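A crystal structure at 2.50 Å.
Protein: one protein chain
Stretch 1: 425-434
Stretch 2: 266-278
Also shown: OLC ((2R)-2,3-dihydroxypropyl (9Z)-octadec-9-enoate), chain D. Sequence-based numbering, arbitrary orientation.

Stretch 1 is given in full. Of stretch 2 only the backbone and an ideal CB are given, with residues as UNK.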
# COMPACT_ATOMS: atom_id res chain seq x y z
N ALA A 425 17.40 -12.55 -2.06
CA ALA A 425 17.71 -12.18 -0.68
C ALA A 425 18.93 -12.88 -0.06
O ALA A 425 19.00 -14.12 -0.10
CB ALA A 425 16.48 -12.41 0.20
N PRO A 426 19.86 -12.12 0.58
CA PRO A 426 20.99 -12.77 1.27
C PRO A 426 20.53 -13.38 2.60
O PRO A 426 19.51 -12.94 3.15
CB PRO A 426 21.99 -11.62 1.49
CG PRO A 426 21.38 -10.40 0.84
CD PRO A 426 19.91 -10.66 0.75
N LYS A 427 21.26 -14.40 3.10
CA LYS A 427 20.95 -15.14 4.33
C LYS A 427 20.73 -14.26 5.57
O LYS A 427 19.85 -14.55 6.37
CB LYS A 427 22.02 -16.22 4.60
CG LYS A 427 21.54 -17.35 5.51
CD LYS A 427 22.70 -18.22 5.98
CE LYS A 427 22.28 -19.26 6.99
NZ LYS A 427 21.52 -20.38 6.37
N ALA A 428 21.54 -13.19 5.72
CA ALA A 428 21.45 -12.27 6.86
C ALA A 428 20.47 -11.11 6.64
O ALA A 428 19.94 -10.58 7.62
CB ALA A 428 22.84 -11.73 7.19
N PHE A 429 20.24 -10.72 5.37
CA PHE A 429 19.38 -9.60 5.01
C PHE A 429 18.06 -10.04 4.36
O PHE A 429 17.70 -9.56 3.28
CB PHE A 429 20.16 -8.59 4.14
CG PHE A 429 21.35 -7.93 4.81
CD1 PHE A 429 22.58 -8.57 4.85
CD2 PHE A 429 21.24 -6.67 5.38
CE1 PHE A 429 23.68 -7.97 5.48
CE2 PHE A 429 22.34 -6.07 6.00
CZ PHE A 429 23.55 -6.72 6.04
N ASN A 430 17.32 -10.95 5.03
CA ASN A 430 16.03 -11.45 4.55
C ASN A 430 14.93 -10.44 4.85
O ASN A 430 14.09 -10.17 3.98
CB ASN A 430 15.69 -12.82 5.14
CG ASN A 430 16.62 -13.94 4.73
OD1 ASN A 430 17.11 -14.70 5.57
ND2 ASN A 430 16.85 -14.10 3.43
N ALA A 431 14.93 -9.87 6.08
CA ALA A 431 13.99 -8.84 6.53
C ALA A 431 14.29 -7.50 5.85
O ALA A 431 13.38 -6.71 5.62
CB ALA A 431 14.08 -8.69 8.04
N GLN A 432 15.58 -7.25 5.52
CA GLN A 432 16.07 -6.05 4.83
C GLN A 432 15.66 -6.07 3.36
O GLN A 432 15.31 -5.02 2.81
CB GLN A 432 17.58 -5.90 4.99
CG GLN A 432 18.00 -5.43 6.39
CD GLN A 432 18.36 -6.55 7.34
OE1 GLN A 432 17.75 -7.64 7.36
NE2 GLN A 432 19.34 -6.29 8.19
N MET A 433 15.67 -7.26 2.72
CA MET A 433 15.24 -7.43 1.33
C MET A 433 13.71 -7.30 1.26
O MET A 433 13.18 -6.86 0.24
CB MET A 433 15.70 -8.78 0.76
CG MET A 433 15.77 -8.81 -0.76
SD MET A 433 17.06 -7.73 -1.43
CE MET A 433 16.96 -8.17 -3.14
N MET A 434 13.01 -7.66 2.36
CA MET A 434 11.55 -7.53 2.49
C MET A 434 11.18 -6.04 2.46
O MET A 434 10.13 -5.67 1.93
CB MET A 434 11.06 -8.18 3.79
CG MET A 434 10.80 -9.66 3.65
SD MET A 434 9.97 -10.34 5.11
CE MET A 434 8.25 -9.99 4.70
N UNK A 266 20.15 3.82 1.36
CA UNK A 266 20.66 3.28 2.62
C UNK A 266 20.60 1.74 2.63
O UNK A 266 21.57 1.10 3.04
CB UNK A 266 19.86 3.85 3.80
N UNK A 267 19.50 1.16 2.13
CA UNK A 267 19.30 -0.29 2.08
C UNK A 267 20.21 -0.98 1.09
O UNK A 267 20.89 -1.93 1.48
CB UNK A 267 17.84 -0.61 1.73
N UNK A 268 20.26 -0.50 -0.17
CA UNK A 268 21.14 -1.11 -1.18
C UNK A 268 22.62 -0.96 -0.82
O UNK A 268 23.38 -1.92 -0.99
CB UNK A 268 20.88 -0.48 -2.55
N UNK A 269 23.02 0.21 -0.26
CA UNK A 269 24.39 0.50 0.18
C UNK A 269 24.83 -0.44 1.30
O UNK A 269 25.89 -1.05 1.17
CB UNK A 269 24.50 1.95 0.65
N UNK A 270 24.00 -0.60 2.37
CA UNK A 270 24.27 -1.50 3.52
C UNK A 270 24.49 -2.96 3.07
O UNK A 270 25.38 -3.62 3.59
CB UNK A 270 23.11 -1.44 4.51
N UNK A 271 23.68 -3.43 2.11
CA UNK A 271 23.76 -4.79 1.59
C UNK A 271 24.97 -5.02 0.70
O UNK A 271 25.63 -6.05 0.84
CB UNK A 271 22.49 -5.12 0.81
N UNK A 272 25.30 -4.06 -0.18
CA UNK A 272 26.46 -4.15 -1.07
C UNK A 272 27.80 -3.97 -0.33
O UNK A 272 28.85 -4.33 -0.87
CB UNK A 272 26.34 -3.10 -2.17
N UNK A 273 27.75 -3.41 0.90
CA UNK A 273 28.93 -3.13 1.74
C UNK A 273 29.15 -4.12 2.89
O UNK A 273 30.23 -4.11 3.49
CB UNK A 273 28.81 -1.72 2.32
N UNK A 274 28.15 -4.97 3.19
CA UNK A 274 28.21 -5.96 4.26
C UNK A 274 29.34 -6.99 4.10
O UNK A 274 29.67 -7.38 2.98
CB UNK A 274 26.87 -6.69 4.34
N UNK A 275 29.94 -7.40 5.24
CA UNK A 275 31.04 -8.38 5.31
C UNK A 275 30.50 -9.82 5.24
O UNK A 275 31.21 -10.71 4.78
CB UNK A 275 31.84 -8.18 6.60
N UNK A 276 29.25 -10.03 5.72
CA UNK A 276 28.56 -11.32 5.76
C UNK A 276 28.00 -11.75 4.39
O UNK A 276 27.87 -12.95 4.13
CB UNK A 276 27.42 -11.26 6.78
N UNK A 277 27.69 -10.77 3.52
CA UNK A 277 27.17 -11.00 2.17
C UNK A 277 28.30 -11.51 1.24
O UNK A 277 29.34 -10.86 1.12
CB UNK A 277 26.55 -9.71 1.61
N UNK A 278 28.09 -12.68 0.59
CA UNK A 278 29.06 -13.27 -0.35
C UNK A 278 28.94 -12.54 -1.69
O UNK A 278 27.92 -11.90 -1.93
CB UNK A 278 28.82 -14.77 -0.52
C24 OLC D . 16.22 -3.45 10.50
C6 OLC D . 11.32 3.01 16.40
C5 OLC D . 12.63 3.06 15.63
C4 OLC D . 13.39 1.75 15.63
C3 OLC D . 14.74 1.80 14.93
C2 OLC D . 14.67 1.51 13.43
C21 OLC D . 14.85 -1.70 11.65
C1 OLC D . 15.31 0.21 13.03
C22 OLC D . 15.89 -1.98 10.60
O19 OLC D . 16.21 -0.33 13.63
O25 OLC D . 17.18 -3.71 9.48
O23 OLC D . 15.41 -1.52 9.34
O20 OLC D . 14.75 -0.28 11.91

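Stretch 2 enters as a helix and continues as a loop, running past stretch 1 at 151° between helix directions, close to antiparallel. Position 266 lies within a helix that begins earlier in the chain, and nothing of stretch 1 comes within 5.5 Å of its ideal CB, so this segment sets little restriction on it; the deposited residue is I266, on the surface.

At position 267 the CA-to-CB bond points sideways, and the ideal CB lies 5.2 Å from Q432 O. A long or aromatic residue could run along Q432 toward the glycerol end of the OLC lipid, where a hydroxyl or amide would find oxygen partners. Tyrosine or glutamine could do both; methionine could only pack along Q432. The residue is Y267. Its ring passes Q432, with CD1 3.9 Å from Q432 O, and its OH donates a hydrogen bond to OLC O23 at 2.8 Å.

Positions 268 and 269 meet no atom of stretch 1 near their ideal CB, and the bond at 268 points away; many helix-compatible residues would suit both. They are F268 and T269.

Position 270 points toward stretch 1, its ideal CB 4.9 Å from F429 CE2. The nearby F429 ring favours a small or medium side chain with some apolar surface: alanine, valine, threonine. T270 places CG2 3.9 Å from F429 CE2, while its OG1 donates to I266 O at 2.7 Å.

At position 271 the bond is sideways, but the ideal CB is 5.0 Å from F429 CD2 and 5.4 Å from P426 CG, and M433 lies further along. This apolar groove invites a long, flexible side chain; leucine would fill part of it, methionine more. M271 extends along it: CG lies 3.7 Å from F429 CD2, SD 4.3 Å from P426 CG, and CE 4.0 Å from M433 SD. Its sulfur also sits 5.1 Å from the centroid of the F429 ring, in an oblique sulfur-aromatic contact.

Stretch 1 places no restriction on positions 272 and 273, and many residues that suit a helix would serve; they hold L272 and R273.

At position 274, phi/psi of -60/144 marks an extended backbone, and the ideal CB is only 3.6 Å from F429 CE1. Little room remains in that direction, which favours alanine, serine or cysteine. S274 brings OG to 3.2 Å from F429 CE1, at the ring edge.

Position 275 points away and could carry a charge; it is K275. Position 276 faces A428, whose CB is 4.6 Å from the ideal CB, but no charge or donor there demands a partner, so small or polar residues would do. D276 occupies it.

Position 277, again extended, lies 4.9 Å by its ideal CB from P426 CB and 5.1 Å from F429 CE1, suiting valine, isoleucine or leucine. V277 sets CG2 3.9 Å from P426 CB and 3.7 Å from F429 CD1, bridging the two. Stretch 1 offers nothing to position 278; its extended backbone suits many residues, including serine, threonine, aspartate or asparagine. T278 sits at an N-cap, its side chain capping a backbone N just past the stretch.

Stretch 2 266-278: IYFTTMLRSKDVT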
# COMPACT_ATOMS: atom_id res chain seq x y z
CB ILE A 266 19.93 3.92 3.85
CG1 ILE A 266 20.32 5.41 4.01
CG2 ILE A 266 20.20 3.14 5.16
CD1 ILE A 266 19.36 6.26 4.88
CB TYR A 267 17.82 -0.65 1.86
CG TYR A 267 17.02 -0.63 3.14
CD1 TYR A 267 16.98 -1.74 3.99
CD2 TYR A 267 16.36 0.52 3.56
CE1 TYR A 267 16.29 -1.71 5.19
CE2 TYR A 267 15.68 0.57 4.77
CZ TYR A 267 15.64 -0.55 5.58
OH TYR A 267 14.96 -0.52 6.77
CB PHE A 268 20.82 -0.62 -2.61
CG PHE A 268 19.62 -1.26 -3.26
CD1 PHE A 268 19.67 -2.57 -3.73
CD2 PHE A 268 18.44 -0.55 -3.44
CE1 PHE A 268 18.56 -3.17 -4.33
CE2 PHE A 268 17.32 -1.14 -4.05
CZ PHE A 268 17.39 -2.45 -4.49
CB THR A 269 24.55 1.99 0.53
OG1 THR A 269 24.18 2.78 -0.60
CG2 THR A 269 25.97 2.35 0.95
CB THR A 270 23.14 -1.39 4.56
OG1 THR A 270 23.05 -0.04 5.02
CG2 THR A 270 23.33 -2.32 5.75
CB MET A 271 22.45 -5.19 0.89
CG MET A 271 21.35 -5.50 1.86
SD MET A 271 19.93 -6.31 1.11
CE MET A 271 19.02 -4.89 0.52
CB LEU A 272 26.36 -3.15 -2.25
CG LEU A 272 25.26 -3.36 -3.32
CD1 LEU A 272 25.09 -2.11 -4.16
CD2 LEU A 272 25.56 -4.56 -4.22
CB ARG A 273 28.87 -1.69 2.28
CG ARG A 273 29.61 -0.68 1.41
CD ARG A 273 29.16 0.75 1.64
NE ARG A 273 29.24 1.17 3.04
CZ ARG A 273 30.29 1.76 3.60
NH1 ARG A 273 31.38 2.00 2.89
NH2 ARG A 273 30.26 2.10 4.88
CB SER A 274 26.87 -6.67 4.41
OG SER A 274 26.84 -7.45 5.59
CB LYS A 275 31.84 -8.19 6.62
CG LYS A 275 32.49 -6.82 6.77
CD LYS A 275 32.61 -6.38 8.24
CE LYS A 275 31.38 -5.66 8.75
NZ LYS A 275 31.47 -5.35 10.20
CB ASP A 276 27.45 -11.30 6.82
CG ASP A 276 27.93 -10.89 8.20
OD1 ASP A 276 27.98 -9.67 8.46
OD2 ASP A 276 28.28 -11.78 9.00
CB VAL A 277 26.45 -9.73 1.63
CG1 VAL A 277 26.18 -9.81 0.13
CG2 VAL A 277 25.16 -9.46 2.39
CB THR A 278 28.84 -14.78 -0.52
OG1 THR A 278 27.55 -15.02 -1.08
CG2 THR A 278 29.00 -15.56 0.78
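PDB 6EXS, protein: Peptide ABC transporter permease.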